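Local coordinates for anti-sigma-I factor RsgI2 (Clostridium thermocellum, PDB 4B9P), which probably senses cellulose outside the cell through this family 3 carbohydrate-binding module and, on binding it, releases the sigma factor SigI2 from inhibition, at residues K21-R26 with Y129-N134; A11-R16 with Y137-S142; V53-Y58 with G112-L117. All blocks are in the same frame, centred on the assembly; numbering follows the deposited sequence.

The three contacts lie at the calcium-binding end of the family 3 module, and each reaches the sheet that holds strands 56-63, 104-111, 25-31 and 7-13. Contact 1 sits in the middle: its centre is about 9 Å from that of contact 2 and about 10 Å from that of contact 3, while the centres of contacts 2 and 3 are about 19 Å apart. Gln-24 OE1 of contact 1 meets His-14 ND1 of contact 2 at 2.8 Å, and Tyr-131 OH of contact 1 meets Glu-56 OE2 of contact 3 at 2.6 Å. Contact 1 supplies Asp-132 to the calcium ion, whereas His-14 of contact 2 binds a zinc ion.

Contact 1: residues K21-R26 with Y129-N134; sequences KELQPR and YMYDQN. With CA (calcium ion), chain B.
The carbonyl oxygen of Tyr-129 is met by water 1 and by CA of Lys-21. Water 1 donates to Tyr-129 O at 2.7 Å and also to Lys-21 O, tying the two backbones together, while Lys-21 CA lies 3.5 Å from Tyr-129 O in a CA-H...O contact. Beside this, Lys-21 CB meets the Tyr-129 ring at its edge, 3.9 Å from CD1. Further along, the packing is apolar. Leu-23 crosses Tyr-131 at about a right angle and sets CD2 over one face of the ring as a CH-pi contact, 3.6 Å above the plane and offset toward the rim. Its CG stands anti to the carbonyl carbon (chi1 -51°), with CE2 of Tyr-131 3.7 Å away. The same Leu-23 CD2 touches Gln-133 OE1, an oxygen that takes a bond from water 2 at 2.7 Å; that water in turn accepts from Gln-24 N. The amide nitrogen of Gln-133 donates to the carbonyls of Ile-15 and Thr-17, so both ends of this buried group have partners. Asp-132 turns its backbone oxygen to the calcium ion, whose ligands also include Thr-49, Asp-51, Ser-135 and Asp-136. Strand 131-132 pairs with strand 19-20, and Leu-23, in the turn leading into strand 25-31, touches Tyr-48 of strand 42-48.

Contact 2: residues A11-R16 with Y137-S142; sequences AYNHIR and YSFNNS. With ZN (zinc ion), chain C.
An Asx turn in the loop 137-142 docks through Asn-140 on Asn-13, the last residue of strand 7-13. Asn-140 OD1 accepts from Ser-142 N, two residues on, at 3.0 Å, while ND2 is hydrogen-bonded to Ser-143 OG, and the backbone N of Asn-140 donates to Asn-13 OD1 at 2.9 Å. This last bond is nearly straight at the hydrogen (168°), although the donor stands above the plane of the Asn-13 amide. Water 6 adds a second donor to Asn-13 OD1 and bridges it to Ser-138 O; water 5 links Asn-13 N to Asn-140 O. The nitrogen of the Asn-13 amide donates to Tyr-46 OH, which helps to fix which way the group is flipped. Phe-139, with CG anti to the backbone N (chi1 179°), brings its ring up to that amide at a slant: CD1 lies 3.5 Å from Asn-13 CG, the planes are 64° apart, and the carbonyl oxygens of Ile-15 and Arg-16 come to the ring edge. Arg-16 runs past the loop, its CG near Asn-140 O, then bends at chi3, which turns NE out of the line of the chain. Its NH1 donates to Asn-13 O at 2.9 Å within the guanidinium plane, and water 7 joins NE to Asn-141 O. Next to Asn-13, His-14 binds a zinc ion through NE2 at 2.0 Å, with waters 8 and 9 as ligands. The loop before strand 147-148, shaped by an Asx turn, packs on the end of strand 7-13 in the beta sandwich of the family 3 module.

Contact 3: residues V53-Y58 with G112-L117; sequences VINEIY and GNSYAL
Asn-113 holds CG anti to its backbone N (chi1 -176°), and Asn-55 holds CG anti to its carbonyl carbon (chi1 -50°); these torsions set both CG atoms so that the two amides run abreast in a common direction. Their amide planes stand 80° apart, and Asn-55 ND2 donates to Asn-113 OD1 at 3.1 Å. The bond is nearly straight at the hydrogen, and the oxygen lies in the Asn-55 amide plane, but the donor sits above the plane of the Asn-113 amide. Tyr-115 N reaches the same oxygen from the opposite face at 3.0 Å, making Asn-113 the N-cap of the short helix 114-117. Asn-55 ND2 also packs against the Tyr-115 ring, 3.5 Å from CD1, and is bonded to Tyr-124 OH; the ND2 of Asn-113 goes to the carbonyl of Asn-128.

The backbones are stitched together beside these side chains. Ser-114 N donates to Asn-55 O at 2.8 Å. Ile-57 and Gly-112 form an antiparallel hydrogen-bonded pair, with Ile-57 N 2.9 Å from Gly-112 O and Gly-112 N bonded in return to Ile-57 O. Glu-56 and Asn-113 are the adjoining non-hydrogen-bonded pair, and Glu-56 OE2 is bonded to Tyr-48 OH, with Tyr-131 as its second partner. Ile-57 sends CD1 over Ser-114, 3.8 Å from its CB, while CG1 lies 4.1 Å from Leu-117 CD2.

The chain changes direction at Gly-112, and after Asn-113, still paired with Glu-56, it enters the helical turn. One amide oxygen therefore does two jobs: Asn-113 OD1 caps Tyr-115 N, at the start of the helix, and also binds the residue just before the edge strand, so helix start and strand start are coupled through a shared acceptor.

Contact 1: residues K21-R26 with Y129-N134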
loop_
_atom_site.group_PDB
_atom_site.type_symbol
_atom_site.label_atom_id
_atom_site.label_comp_id
_atom_site.label_asym_id
_atom_site.label_seq_id
_atom_site.Cartn_x
_atom_site.Cartn_y
_atom_site.Cartn_z
ATOM N N LYS A 21 11.294 -5.662 -10.256
ATOM C CA LYS A 21 10.164 -6.093 -11.088
ATOM C C LYS A 21 8.910 -6.296 -10.258
ATOM O O LYS A 21 7.867 -6.682 -10.791
ATOM C CB LYS A 21 10.493 -7.333 -11.897
ATOM C CG LYS A 21 10.817 -8.535 -11.054
ATOM C CD LYS A 21 11.124 -9.721 -12.031
ATOM C CE LYS A 21 11.777 -10.913 -11.379
ATOM N NZ LYS A 21 10.796 -11.671 -10.531
ATOM N N GLU A 22 8.977 -5.982 -8.954
ATOM C CA GLU A 22 7.772 -5.946 -8.137
ATOM C C GLU A 22 7.929 -5.003 -6.988
ATOM O O GLU A 22 8.941 -4.999 -6.304
ATOM C CB GLU A 22 7.295 -7.304 -7.627
ATOM C CG GLU A 22 8.262 -8.348 -7.326
ATOM C CD GLU A 22 7.563 -9.645 -6.890
ATOM O OE1 GLU A 22 7.168 -9.693 -5.725
ATOM O OE2 GLU A 22 7.374 -10.599 -7.694
ATOM N N LEU A 23 6.932 -4.160 -6.785
ATOM C CA LEU A 23 6.860 -3.359 -5.554
ATOM C C LEU A 23 6.405 -4.273 -4.438
ATOM O O LEU A 23 5.454 -5.024 -4.609
ATOM C CB LEU A 23 5.855 -2.227 -5.717
ATOM C CG LEU A 23 6.004 -1.347 -6.950
ATOM C CD1 LEU A 23 4.914 -0.260 -6.987
ATOM C CD2 LEU A 23 7.394 -0.735 -7.029
ATOM N N GLN A 24 7.092 -4.206 -3.295
ATOM C CA GLN A 24 6.734 -5.045 -2.150
ATOM C C GLN A 24 6.576 -4.205 -0.883
ATOM O O GLN A 24 7.308 -4.364 0.084
ATOM C CB GLN A 24 7.779 -6.136 -1.937
ATOM C CG GLN A 24 7.684 -7.207 -3.006
ATOM C CD GLN A 24 8.348 -8.500 -2.574
ATOM O OE1 GLN A 24 8.895 -8.600 -1.456
ATOM N NE2 GLN A 24 8.323 -9.484 -3.448
ATOM N N PRO A 25 5.577 -3.316 -0.860
ATOM C CA PRO A 25 5.257 -2.622 0.394
ATOM C C PRO A 25 4.597 -3.564 1.393
ATOM O O PRO A 25 3.710 -4.373 1.029
ATOM C CB PRO A 25 4.281 -1.529 -0.072
ATOM C CG PRO A 25 3.567 -2.158 -1.200
ATOM C CD PRO A 25 4.581 -3.028 -1.908
ATOM N N ARG A 26 5.060 -3.497 2.637
ATOM C CA ARG A 26 4.440 -4.230 3.728
ATOM C C ARG A 26 3.913 -3.199 4.705
ATOM O O ARG A 26 4.641 -2.255 5.037
ATOM C CB ARG A 26 5.458 -5.147 4.380
ATOM C CG ARG A 26 5.920 -6.191 3.381
ATOM C CD ARG A 26 6.768 -7.237 3.973
ATOM N NE ARG A 26 6.905 -8.327 3.016
ATOM C CZ ARG A 26 7.426 -9.501 3.331
ATOM N NH1 ARG A 26 7.895 -9.707 4.552
ATOM N NH2 ARG A 26 7.486 -10.462 2.430
ATOM N N TYR A 129 8.558 -3.925 -17.439
ATOM C CA TYR A 129 8.303 -4.572 -16.149
ATOM C C TYR A 129 9.191 -4.073 -15.027
ATOM O O TYR A 129 8.902 -4.379 -13.854
ATOM C CB TYR A 129 8.299 -6.108 -16.215
ATOM C CG TYR A 129 9.633 -6.685 -16.692
ATOM C CD1 TYR A 129 10.652 -6.964 -15.791
ATOM C CD2 TYR A 129 9.860 -6.958 -18.048
ATOM C CE1 TYR A 129 11.829 -7.485 -16.197
ATOM C CE2 TYR A 129 11.055 -7.505 -18.472
ATOM C CZ TYR A 129 12.021 -7.783 -17.536
ATOM O OH TYR A 129 13.213 -8.303 -17.971
ATOM N N MET A 130 10.250 -3.333 -15.340
ATOM C CA MET A 130 11.159 -2.886 -14.285
ATOM C C MET A 130 10.762 -1.484 -13.816
ATOM O O MET A 130 10.774 -0.527 -14.603
ATOM C CB MET A 130 12.583 -2.874 -14.818
ATOM C CG MET A 130 13.630 -2.810 -13.733
ATOM S SD MET A 130 13.813 -4.373 -12.804
ATOM C CE MET A 130 14.929 -5.249 -13.927
ATOM N N TYR A 131 10.403 -1.370 -12.537
ATOM C CA TYR A 131 10.172 -0.091 -11.873
ATOM C C TYR A 131 11.463 0.537 -11.411
ATOM O O TYR A 131 12.397 -0.173 -10.995
ATOM C CB TYR A 131 9.367 -0.318 -10.634
ATOM C CG TYR A 131 7.923 -0.722 -10.843
ATOM C CD1 TYR A 131 7.000 0.176 -11.345
ATOM C CD2 TYR A 131 7.490 -1.977 -10.459
ATOM C CE1 TYR A 131 5.655 -0.183 -11.459
ATOM C CE2 TYR A 131 6.160 -2.337 -10.540
ATOM C CZ TYR A 131 5.247 -1.428 -11.014
ATOM O OH TYR A 131 3.917 -1.797 -11.104
ATOM N N ASP A 132 11.492 1.885 -11.366
ATOM C CA ASP A 132 12.499 2.630 -10.625
ATOM C C ASP A 132 11.867 3.069 -9.316
ATOM O O ASP A 132 10.878 3.828 -9.344
ATOM C CB ASP A 132 12.930 3.844 -11.446
ATOM C CG ASP A 132 13.830 4.742 -10.669
ATOM O OD1 ASP A 132 13.358 5.671 -9.960
ATOM O OD2 ASP A 132 15.053 4.544 -10.774
ATOM N N GLN A 133 12.416 2.636 -8.173
ATOM C CA GLN A 133 11.744 2.917 -6.892
ATOM C C GLN A 133 12.100 4.258 -6.284
ATOM O O GLN A 133 11.332 4.778 -5.500
ATOM C CB GLN A 133 12.034 1.820 -5.861
ATOM C CG GLN A 133 11.570 0.440 -6.310
ATOM C CD GLN A 133 11.306 -0.495 -5.176
ATOM O OE1 GLN A 133 10.193 -0.482 -4.636
ATOM N NE2 GLN A 133 12.312 -1.253 -4.747
ATOM N N ASN A 134 13.273 4.805 -6.567
ATOM C CA ASN A 134 13.629 6.053 -5.888
ATOM C C ASN A 134 12.778 7.223 -6.384
ATOM O O ASN A 134 12.707 8.246 -5.702
ATOM C CB ASN A 134 15.111 6.337 -6.097
ATOM C CG ASN A 134 15.987 5.377 -5.344
ATOM O OD1 ASN A 134 16.827 4.700 -5.922
ATOM N ND2 ASN A 134 15.775 5.295 -4.049
HETATM CA CA CA B . 8.913 4.813 -10.260
HETATM O O HOH W 1 6.651 -5.598 -12.954
HETATM O O HOH W 2 9.400 -2.430 -2.868
HETATM O O HOH W 3 8.268 2.555 -9.468
#

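Contact 2: residues A11-R16 with Y137-S142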
loop_
_atom_site.group_PDB
_atom_site.type_symbol
_atom_site.label_atom_id
_atom_site.label_comp_id
_atom_site.label_asym_id
_atom_site.label_seq_id
_atom_site.Cartn_x
_atom_site.Cartn_y
_atom_site.Cartn_z
ATOM N N ALA A 11 5.263 0.735 8.086
ATOM C CA ALA A 11 5.479 0.128 6.769
ATOM C C ALA A 11 6.962 -0.076 6.534
ATOM O O ALA A 11 7.815 0.528 7.210
ATOM C CB ALA A 11 4.913 1.030 5.684
ATOM N N TYR A 12 7.288 -0.902 5.562
ATOM C CA TYR A 12 8.603 -0.916 4.983
ATOM C C TYR A 12 8.499 -1.550 3.604
ATOM O O TYR A 12 7.483 -2.169 3.261
ATOM C CB TYR A 12 9.621 -1.664 5.866
ATOM C CG TYR A 12 9.500 -3.159 5.937
ATOM C CD1 TYR A 12 8.493 -3.760 6.696
ATOM C CD2 TYR A 12 10.430 -3.989 5.306
ATOM C CE1 TYR A 12 8.392 -5.153 6.802
ATOM C CE2 TYR A 12 10.334 -5.366 5.411
ATOM C CZ TYR A 12 9.331 -5.943 6.166
ATOM O OH TYR A 12 9.248 -7.322 6.264
ATOM N N ASN A 13 9.568 -1.398 2.812
ATOM C CA ASN A 13 9.678 -2.076 1.533
ATOM C C ASN A 13 10.532 -3.307 1.680
ATOM O O ASN A 13 11.658 -3.250 2.124
ATOM C CB ASN A 13 10.263 -1.106 0.512
ATOM C CG ASN A 13 9.282 -0.058 0.128
ATOM O OD1 ASN A 13 9.191 0.997 0.748
ATOM N ND2 ASN A 13 8.485 -0.344 -0.884
ATOM N N HIS A 14 9.977 -4.449 1.285
ATOM C CA HIS A 14 10.685 -5.708 1.435
ATOM C C HIS A 14 11.742 -5.907 0.364
ATOM O O HIS A 14 12.667 -6.693 0.561
ATOM C CB HIS A 14 9.658 -6.847 1.443
ATOM C CG HIS A 14 10.232 -8.186 1.777
ATOM N ND1 HIS A 14 10.181 -9.254 0.907
ATOM C CD2 HIS A 14 10.806 -8.661 2.906
ATOM C CE1 HIS A 14 10.725 -10.321 1.472
ATOM N NE2 HIS A 14 11.102 -9.992 2.690
ATOM N N ILE A 15 11.590 -5.214 -0.759
ATOM C CA ILE A 15 12.626 -5.126 -1.771
ATOM C C ILE A 15 13.008 -3.668 -1.899
ATOM O O ILE A 15 12.125 -2.824 -2.173
ATOM C CB ILE A 15 12.140 -5.629 -3.153
ATOM C CG1 ILE A 15 11.785 -7.112 -3.085
ATOM C CG2 ILE A 15 13.189 -5.362 -4.235
ATOM C CD1 ILE A 15 11.208 -7.604 -4.360
ATOM N N ARG A 16 14.292 -3.371 -1.705
ATOM C CA ARG A 16 14.735 -1.980 -1.684
ATOM C C ARG A 16 15.737 -1.624 -2.760
ATOM O O ARG A 16 16.349 -0.556 -2.719
ATOM C CB ARG A 16 15.321 -1.669 -0.302
ATOM C CG ARG A 16 14.260 -1.742 0.770
ATOM C CD ARG A 16 14.756 -1.538 2.157
ATOM N NE ARG A 16 15.707 -2.530 2.609
ATOM C CZ ARG A 16 15.423 -3.768 3.032
ATOM N NH1 ARG A 16 14.189 -4.255 3.070
ATOM N NH2 ARG A 16 16.416 -4.525 3.464
ATOM N N TYR A 137 7.133 8.262 -4.312
ATOM C CA TYR A 137 6.912 9.035 -3.092
ATOM C C TYR A 137 6.902 8.175 -1.850
ATOM O O TYR A 137 7.500 8.540 -0.850
ATOM C CB TYR A 137 5.623 9.807 -3.234
ATOM C CG TYR A 137 5.246 10.629 -2.020
ATOM C CD1 TYR A 137 5.835 11.873 -1.809
ATOM C CD2 TYR A 137 4.282 10.196 -1.124
ATOM C CE1 TYR A 137 5.466 12.650 -0.734
ATOM C CE2 TYR A 137 3.922 10.972 -0.016
ATOM C CZ TYR A 137 4.501 12.199 0.154
ATOM O OH TYR A 137 4.186 12.984 1.226
ATOM N N SER A 138 6.195 7.056 -1.873
ATOM C CA SER A 138 6.034 6.267 -0.657
ATOM C C SER A 138 7.188 5.338 -0.335
ATOM O O SER A 138 7.182 4.736 0.731
ATOM C CB SER A 138 4.731 5.456 -0.720
ATOM O OG SER A 138 3.596 6.305 -0.768
ATOM N N PHE A 139 8.160 5.202 -1.245
ATOM C CA PHE A 139 9.254 4.243 -1.054
ATOM C C PHE A 139 10.195 4.599 0.096
ATOM O O PHE A 139 10.568 5.759 0.265
ATOM C CB PHE A 139 10.036 4.171 -2.372
ATOM C CG PHE A 139 11.221 3.259 -2.362
ATOM C CD1 PHE A 139 11.066 1.880 -2.132
ATOM C CD2 PHE A 139 12.480 3.763 -2.647
ATOM C CE1 PHE A 139 12.166 1.018 -2.166
ATOM C CE2 PHE A 139 13.577 2.904 -2.715
ATOM C CZ PHE A 139 13.406 1.526 -2.468
ATOM N N ASN A 140 10.587 3.588 0.858
ATOM C CA ASN A 140 11.574 3.706 1.916
ATOM C C ASN A 140 12.774 2.846 1.538
ATOM O O ASN A 140 12.689 1.636 1.543
ATOM C CB ASN A 140 10.913 3.189 3.214
ATOM C CG ASN A 140 11.838 3.215 4.408
ATOM O OD1 ASN A 140 13.079 3.268 4.290
ATOM N ND2 ASN A 140 11.238 3.154 5.597
ATOM N N ASN A 141 13.870 3.484 1.176
ATOM C CA ASN A 141 15.023 2.749 0.694
ATOM C C ASN A 141 15.892 2.088 1.738
ATOM O O ASN A 141 16.894 1.441 1.371
ATOM C CB ASN A 141 15.894 3.600 -0.260
ATOM C CG ASN A 141 16.656 4.706 0.434
ATOM O OD1 ASN A 141 16.739 4.775 1.655
ATOM N ND2 ASN A 141 17.221 5.589 -0.368
ATOM N N SER A 142 15.530 2.217 3.010
ATOM C CA SER A 142 16.448 1.805 4.053
ATOM C C SER A 142 15.893 0.752 4.995
ATOM O O SER A 142 16.547 -0.259 5.256
ATOM C CB SER A 142 16.892 3.034 4.850
ATOM O OG SER A 142 17.760 2.701 5.918
HETATM ZN ZN ZN C . 11.851 -11.300 3.944
HETATM O O HOH W 4 8.490 2.604 5.195
HETATM O O HOH W 5 11.795 0.062 3.682
HETATM O O HOH W 6 7.415 2.342 2.460
HETATM O O HOH W 7 18.275 -1.336 2.023
HETATM O O HOH W 8 11.480 -10.206 5.737
HETATM O O HOH W 9 13.863 -10.971 3.629
#

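Contact 3: residues V53-Y58 with G112-L117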
loop_
_atom_site.group_PDB
_atom_site.type_symbol
_atom_site.label_atom_id
_atom_site.label_comp_id
_atom_site.label_asym_id
_atom_site.label_seq_id
_atom_site.Cartn_x
_atom_site.Cartn_y
_atom_site.Cartn_z
ATOM N N VAL A 53 6.129 0.633 -16.791
ATOM C CA VAL A 53 5.602 -0.682 -16.518
ATOM C C VAL A 53 4.150 -0.779 -16.951
ATOM O O VAL A 53 3.380 0.170 -16.775
ATOM C CB VAL A 53 5.765 -0.989 -14.992
ATOM C CG1 VAL A 53 5.137 -2.337 -14.659
ATOM C CG2 VAL A 53 7.266 -0.991 -14.650
ATOM N N ILE A 54 3.785 -1.911 -17.555
ATOM C CA ILE A 54 2.420 -2.165 -18.032
ATOM C C ILE A 54 1.866 -3.444 -17.381
ATOM O O ILE A 54 2.604 -4.169 -16.698
ATOM C CB ILE A 54 2.395 -2.249 -19.579
ATOM C CG1 ILE A 54 3.253 -3.424 -20.085
ATOM C CG2 ILE A 54 2.768 -0.896 -20.176
ATOM C CD1 ILE A 54 3.066 -3.714 -21.583
ATOM N N ASN A 55 0.588 -3.747 -17.627
ATOM C CA ASN A 55 -0.096 -4.913 -17.034
ATOM C C ASN A 55 -0.039 -4.882 -15.512
ATOM O O ASN A 55 0.053 -5.942 -14.874
ATOM C CB ASN A 55 0.493 -6.251 -17.494
ATOM C CG ASN A 55 0.643 -6.381 -18.981
ATOM O OD1 ASN A 55 -0.225 -5.979 -19.763
ATOM N ND2 ASN A 55 1.729 -7.022 -19.399
ATOM N N GLU A 56 -0.083 -3.699 -14.916
ATOM C CA GLU A 56 0.125 -3.640 -13.465
ATOM C C GLU A 56 -1.060 -4.254 -12.725
ATOM O O GLU A 56 -2.192 -3.856 -12.948
ATOM C CB GLU A 56 0.297 -2.213 -13.032
ATOM C CG GLU A 56 1.525 -1.526 -13.565
ATOM C CD GLU A 56 1.598 -0.143 -12.952
ATOM O OE1 GLU A 56 0.949 0.789 -13.504
ATOM O OE2 GLU A 56 2.190 0.029 -11.854
ATOM N N ILE A 57 -0.779 -5.184 -11.810
ATOM C CA ILE A 57 -1.799 -5.813 -10.984
ATOM C C ILE A 57 -1.344 -5.759 -9.536
ATOM O O ILE A 57 -0.149 -5.601 -9.230
ATOM C CB ILE A 57 -2.068 -7.284 -11.422
ATOM C CG1 ILE A 57 -0.824 -8.150 -11.217
ATOM C CG2 ILE A 57 -2.617 -7.333 -12.864
ATOM C CD1 ILE A 57 -1.130 -9.644 -11.272
ATOM N N TYR A 58 -2.307 -5.911 -8.648
ATOM C CA TYR A 58 -2.081 -5.987 -7.226
ATOM C C TYR A 58 -2.388 -7.407 -6.757
ATOM O O TYR A 58 -3.413 -7.991 -7.151
ATOM C CB TYR A 58 -3.084 -5.034 -6.500
ATOM C CG TYR A 58 -3.058 -5.229 -5.002
ATOM C CD1 TYR A 58 -2.125 -4.564 -4.236
ATOM C CD2 TYR A 58 -3.904 -6.159 -4.381
ATOM C CE1 TYR A 58 -2.045 -4.761 -2.848
ATOM C CE2 TYR A 58 -3.845 -6.366 -3.021
ATOM C CZ TYR A 58 -2.892 -5.702 -2.271
ATOM O OH TYR A 58 -2.785 -5.956 -0.932
ATOM N N GLY A 112 2.956 -5.288 -9.713
ATOM C CA GLY A 112 3.802 -5.204 -10.892
ATOM C C GLY A 112 3.120 -5.770 -12.103
ATOM O O GLY A 112 1.935 -6.151 -12.082
ATOM N N ASN A 113 3.880 -5.827 -13.201
ATOM C CA ASN A 113 3.397 -6.406 -14.451
ATOM C C ASN A 113 2.957 -7.851 -14.165
ATOM O O ASN A 113 3.721 -8.623 -13.566
ATOM C CB ASN A 113 4.591 -6.360 -15.430
ATOM C CG ASN A 113 4.277 -6.843 -16.831
ATOM O OD1 ASN A 113 3.563 -7.806 -17.026
ATOM N ND2 ASN A 113 4.883 -6.203 -17.812
ATOM N N SER A 114 1.728 -8.209 -14.565
ATOM C CA SER A 114 1.198 -9.542 -14.300
ATOM C C SER A 114 2.163 -10.656 -14.728
ATOM O O SER A 114 2.183 -11.716 -14.117
ATOM C CB SER A 114 -0.176 -9.671 -14.969
ATOM O OG SER A 114 -0.060 -9.535 -16.393
ATOM N N TYR A 115 2.908 -10.446 -15.802
ATOM C CA TYR A 115 3.842 -11.459 -16.305
ATOM C C TYR A 115 5.089 -11.571 -15.436
ATOM O O TYR A 115 5.751 -12.599 -15.431
ATOM C CB TYR A 115 4.229 -11.175 -17.761
ATOM C CG TYR A 115 3.124 -11.440 -18.750
ATOM C CD1 TYR A 115 2.101 -10.496 -18.955
ATOM C CD2 TYR A 115 3.100 -12.631 -19.471
ATOM C CE1 TYR A 115 1.100 -10.733 -19.866
ATOM C CE2 TYR A 115 2.090 -12.856 -20.373
ATOM C CZ TYR A 115 1.097 -11.911 -20.580
ATOM O OH TYR A 115 0.103 -12.158 -21.488
ATOM N N ALA A 116 5.446 -10.524 -14.720
ATOM C CA ALA A 116 6.563 -10.568 -13.795
ATOM C C ALA A 116 6.198 -11.206 -12.481
ATOM O O ALA A 116 7.037 -11.819 -11.846
ATOM C CB ALA A 116 7.093 -9.169 -13.561
ATOM N N LEU A 117 4.938 -11.105 -12.092
ATOM C CA LEU A 117 4.555 -11.563 -10.767
ATOM C C LEU A 117 4.390 -13.084 -10.733
ATOM O O LEU A 117 4.302 -13.692 -9.674
ATOM C CB LEU A 117 3.315 -10.833 -10.282
ATOM C CG LEU A 117 3.678 -9.584 -9.450
ATOM C CD1 LEU A 117 4.561 -8.582 -10.193
ATOM C CD2 LEU A 117 2.419 -8.927 -8.904
#